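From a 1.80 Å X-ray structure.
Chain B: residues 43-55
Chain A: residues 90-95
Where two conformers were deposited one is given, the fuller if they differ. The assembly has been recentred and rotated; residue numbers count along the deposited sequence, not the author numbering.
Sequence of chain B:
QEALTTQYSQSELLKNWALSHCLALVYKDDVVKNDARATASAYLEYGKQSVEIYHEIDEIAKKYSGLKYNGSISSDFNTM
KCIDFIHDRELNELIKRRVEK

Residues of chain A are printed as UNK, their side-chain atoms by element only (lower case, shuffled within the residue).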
# COMPACT_ATOMS: atom_id res chain seq x y z
N TYR B 43 -0.90 14.19 1.66
CA TYR B 43 -1.33 14.24 3.08
C TYR B 43 -0.51 15.25 3.89
O TYR B 43 -1.05 15.89 4.80
CB TYR B 43 -1.30 12.85 3.72
CG TYR B 43 -2.19 11.90 2.94
CD1 TYR B 43 -3.53 12.23 2.71
CD2 TYR B 43 -1.67 10.72 2.40
CE1 TYR B 43 -4.38 11.40 1.97
CE2 TYR B 43 -2.51 9.86 1.65
CZ TYR B 43 -3.85 10.21 1.45
OH TYR B 43 -4.67 9.41 0.71
N LEU B 44 0.79 15.36 3.59
CA LEU B 44 1.63 16.40 4.21
C LEU B 44 1.13 17.81 3.91
O LEU B 44 1.16 18.67 4.81
CB LEU B 44 3.12 16.22 3.85
CG LEU B 44 4.14 17.21 4.44
CD1 LEU B 44 5.47 16.49 4.65
CD2 LEU B 44 4.29 18.41 3.55
N GLU B 45 0.68 18.06 2.68
CA GLU B 45 0.20 19.40 2.28
C GLU B 45 -0.89 19.89 3.23
O GLU B 45 -0.90 21.08 3.60
CB GLU B 45 -0.34 19.41 0.84
CG GLU B 45 -1.23 20.63 0.43
CD GLU B 45 -0.48 21.97 0.34
OE1 GLU B 45 0.75 21.97 0.05
OE2 GLU B 45 -1.12 23.04 0.55
N TYR B 46 -1.81 19.00 3.59
CA TYR B 46 -2.99 19.39 4.39
C TYR B 46 -2.78 19.31 5.90
O TYR B 46 -3.64 19.75 6.70
CB TYR B 46 -4.19 18.54 3.96
CG TYR B 46 -4.70 18.90 2.58
CD1 TYR B 46 -5.47 20.05 2.37
CD2 TYR B 46 -4.39 18.11 1.47
CE1 TYR B 46 -5.96 20.38 1.07
CE2 TYR B 46 -4.85 18.45 0.18
CZ TYR B 46 -5.64 19.58 -0.01
OH TYR B 46 -6.13 19.89 -1.27
N GLY B 47 -1.63 18.79 6.31
CA GLY B 47 -1.28 18.76 7.75
C GLY B 47 -0.97 20.14 8.31
O GLY B 47 -0.64 21.07 7.57
N LYS B 48 -1.11 20.29 9.63
CA LYS B 48 -0.78 21.53 10.33
C LYS B 48 0.45 21.32 11.22
O LYS B 48 0.82 22.20 12.02
CB LYS B 48 -1.98 22.00 11.18
CG LYS B 48 -3.26 22.35 10.37
CD LYS B 48 -2.95 23.37 9.28
CE LYS B 48 -4.20 23.94 8.61
NZ LYS B 48 -3.88 25.25 7.94
N GLN B 49 1.11 20.18 11.02
CA GLN B 49 2.26 19.78 11.84
C GLN B 49 3.57 20.15 11.18
O GLN B 49 3.67 20.20 9.94
CB GLN B 49 2.26 18.26 12.12
CG GLN B 49 1.06 17.76 12.96
CD GLN B 49 -0.25 17.80 12.17
OE1 GLN B 49 -0.30 17.41 11.01
NE2 GLN B 49 -1.32 18.29 12.80
N SER B 50 4.58 20.33 12.02
CA SER B 50 5.95 20.58 11.59
C SER B 50 6.55 19.33 10.98
O SER B 50 6.08 18.21 11.23
CB SER B 50 6.82 20.99 12.79
OG SER B 50 6.37 22.22 13.34
N VAL B 51 7.60 19.51 10.19
CA VAL B 51 8.13 18.38 9.42
C VAL B 51 8.71 17.27 10.31
O VAL B 51 8.72 16.09 9.93
CB VAL B 51 9.19 18.87 8.37
CG1 VAL B 51 10.55 19.24 9.05
CG2 VAL B 51 9.33 17.85 7.24
N GLU B 52 9.17 17.62 11.50
CA GLU B 52 9.78 16.61 12.37
C GLU B 52 8.79 15.51 12.76
O GLU B 52 9.23 14.42 13.09
CB GLU B 52 10.43 17.21 13.62
CG GLU B 52 11.73 18.01 13.36
CD GLU B 52 11.48 19.41 12.84
OE1 GLU B 52 10.30 19.88 12.78
OE2 GLU B 52 12.47 20.08 12.49
N ILE B 53 7.48 15.77 12.77
CA ILE B 53 6.57 14.65 13.10
C ILE B 53 6.61 13.58 12.01
O ILE B 53 6.53 12.39 12.30
CB ILE B 53 5.13 15.08 13.48
CG1 ILE B 53 4.51 14.00 14.41
CG2 ILE B 53 4.28 15.41 12.23
CD1 ILE B 53 3.12 14.38 14.99
N TYR B 54 6.75 14.01 10.76
CA TYR B 54 6.89 13.05 9.67
C TYR B 54 8.23 12.31 9.72
O TYR B 54 8.29 11.11 9.41
CB TYR B 54 6.71 13.77 8.32
CG TYR B 54 5.43 14.55 8.25
CD1 TYR B 54 4.24 13.96 7.81
CD2 TYR B 54 5.40 15.91 8.62
CE1 TYR B 54 3.04 14.68 7.73
CE2 TYR B 54 4.20 16.65 8.56
CZ TYR B 54 3.05 16.03 8.11
OH TYR B 54 1.87 16.74 8.04
N HIS B 55 9.29 13.02 10.11
CA HIS B 55 10.60 12.39 10.35
C HIS B 55 10.49 11.31 11.43
O HIS B 55 11.13 10.26 11.33
CB HIS B 55 11.67 13.40 10.77
CG HIS B 55 11.96 14.47 9.77
ND1 HIS B 55 12.79 15.54 10.05
CD2 HIS B 55 11.52 14.67 8.50
CE1 HIS B 55 12.85 16.34 9.00
NE2 HIS B 55 12.08 15.84 8.05
N UNK A 90 9.09 27.92 2.70
CA UNK A 90 7.76 27.39 2.98
C UNK A 90 7.47 26.22 2.04
O UNK A 90 7.77 26.29 0.85
c UNK A 90 6.83 29.49 4.05
c UNK A 90 6.71 28.53 2.85
c UNK A 90 5.25 27.96 2.67
c UNK A 90 5.96 30.79 3.90
N UNK A 91 6.90 25.14 2.57
CA UNK A 91 6.78 23.91 1.79
C UNK A 91 5.33 23.46 1.52
O UNK A 91 5.11 22.44 0.85
c UNK A 91 8.12 22.97 4.88
c UNK A 91 6.08 21.18 5.50
c UNK A 91 7.88 22.61 6.21
o UNK A 91 6.59 21.34 7.80
c UNK A 91 7.64 22.78 2.38
c UNK A 91 6.34 21.54 4.16
c UNK A 91 7.36 22.43 3.84
c UNK A 91 6.87 21.70 6.51
N UNK A 92 4.37 24.21 2.06
CA UNK A 92 2.95 23.98 1.78
C UNK A 92 2.38 25.08 0.90
O UNK A 92 2.59 26.28 1.16
c UNK A 92 2.36 20.93 6.98
n UNK A 92 1.85 21.22 5.79
c UNK A 92 1.69 22.56 5.22
n UNK A 92 2.74 21.91 7.82
c UNK A 92 2.14 23.87 3.08
n UNK A 92 2.46 19.66 7.37
c UNK A 92 2.52 22.65 3.91
N UNK A 93 1.63 24.67 -0.12
CA UNK A 93 0.93 25.59 -1.01
C UNK A 93 -0.00 26.51 -0.23
O UNK A 93 0.04 27.73 -0.42
c UNK A 93 0.15 24.84 -2.10
c UNK A 93 -0.68 25.85 -2.96
c UNK A 93 1.16 24.08 -3.00
N UNK A 94 -0.81 25.95 0.66
CA UNK A 94 -1.78 26.73 1.41
C UNK A 94 -1.06 27.81 2.24
O UNK A 94 -1.56 28.93 2.40
o UNK A 94 -4.25 25.73 0.48
n UNK A 94 -4.53 24.25 2.18
c UNK A 94 -2.65 25.82 2.30
c UNK A 94 -3.87 25.25 1.56
N UNK A 95 0.10 27.44 2.79
CA UNK A 95 0.90 28.37 3.61
C UNK A 95 1.48 29.48 2.76
O UNK A 95 1.46 30.64 3.16
c UNK A 95 1.55 26.94 5.62
c UNK A 95 2.03 27.64 4.36
o UNK A 95 0.36 27.12 6.02
o UNK A 95 2.36 26.22 6.22
O HOH W 1 2.98 20.57 0.81
O HOH W 2 8.20 22.33 9.69
O HOH W 3 -3.46 23.47 -0.90
O HOH W 4 -1.39 25.12 6.46

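Position 90 carries four side-chain carbons, forked at the first, with one arm two carbons long, and nothing on chain B within reach. That branching at CB defines isoleucine, I90(A). Its nearest side-chain approach to the chain B stretch is 7.9 Å, from I90(A) CG2 to E45(B) OE1.

Position 91 has one carbon followed by a six-carbon ring bearing a single oxygen. The ring lies against L44(B) and V51(B), its oxygen near V51(B) N. It is tyrosine, Y91(A). With chi1 at 57° (p), the ring reaches chain B although its CA-to-CB bond points sideways. L44(B) CD2 lies at the ring edge, 3.8 Å from Y91(A) CD1, and V51(B) CB is 4.1 Å from Y91(A) CZ. Y91(A) OH is 3.2 Å from V51(B) N, but the angle is too poor for a hydrogen bond; water 2 links the two instead, 2.7 Å from Y91(A) OH and accepting from V51(B) N at 2.9 Å.

Position 92 shows three carbons, a nitrogen, then a carbon carrying two more nitrogens; the nitrogens reach L44(B) O and Q49(B) O. This guanidinium means arginine, R92(A). The extended chi2 and chi3 (180° and 166°, both t) carry it in among backbone carbonyls. R92(A) NE and NH2 donate to L44(B) O at 2.8 and 3.0 Å, while R92(A) NH1 and NH2 donate to Q49(B) O, both at 2.9 Å. Both acceptors lie near the guanidinium plane, whereas G47(B) O sits over one face, 3.1 Å from R92(A) CZ, where no N-H points at it.

Position 93 has one carbon carrying two others; its CB lies 3.4 Å from E45(B) OE2. It is valine, V93(A). Its hydrogen bond to chain B comes from the backbone: V93(A) N donates to E45(B) OE1 at 2.8 Å.

Position 94 has two carbons, the second bearing one oxygen and one nitrogen; its CB and backbone N lie by the E45(B) carboxylate. The amide is asparagine's, N94(A). N94(A) N donates to E45(B) OE2 at 2.9 Å. Water 3 donates to E45(B) OE2 at 2.8 Å and, weakly, to N94(A) OD1 at 2.8 Å.

Position 95 has two carbons, the second bearing two oxygens, one reaching K48(B) NZ through water 4. It is aspartate, D95(A). The water donates to D95(A) OD1 at 2.7 Å and accepts from K48(B) NZ at 2.9 Å.

The contact works by reciprocal capture. R92(A) gathers the carbonyls of L44(B) and Q49(B), while the E45(B) carboxylate receives two free N-H groups in the first turn of the chain A helix, just after R92(A) at the N-cap position. Y91(A) adds apolar packing, and waters 2, 3 and 4 add bridges from Y91(A) OH, N94(A) OD1 and D95(A) OD1 to V51(B) N, E45(B) OE2 and K48(B) NZ.

Chain A, residues 90-95: IYRVND
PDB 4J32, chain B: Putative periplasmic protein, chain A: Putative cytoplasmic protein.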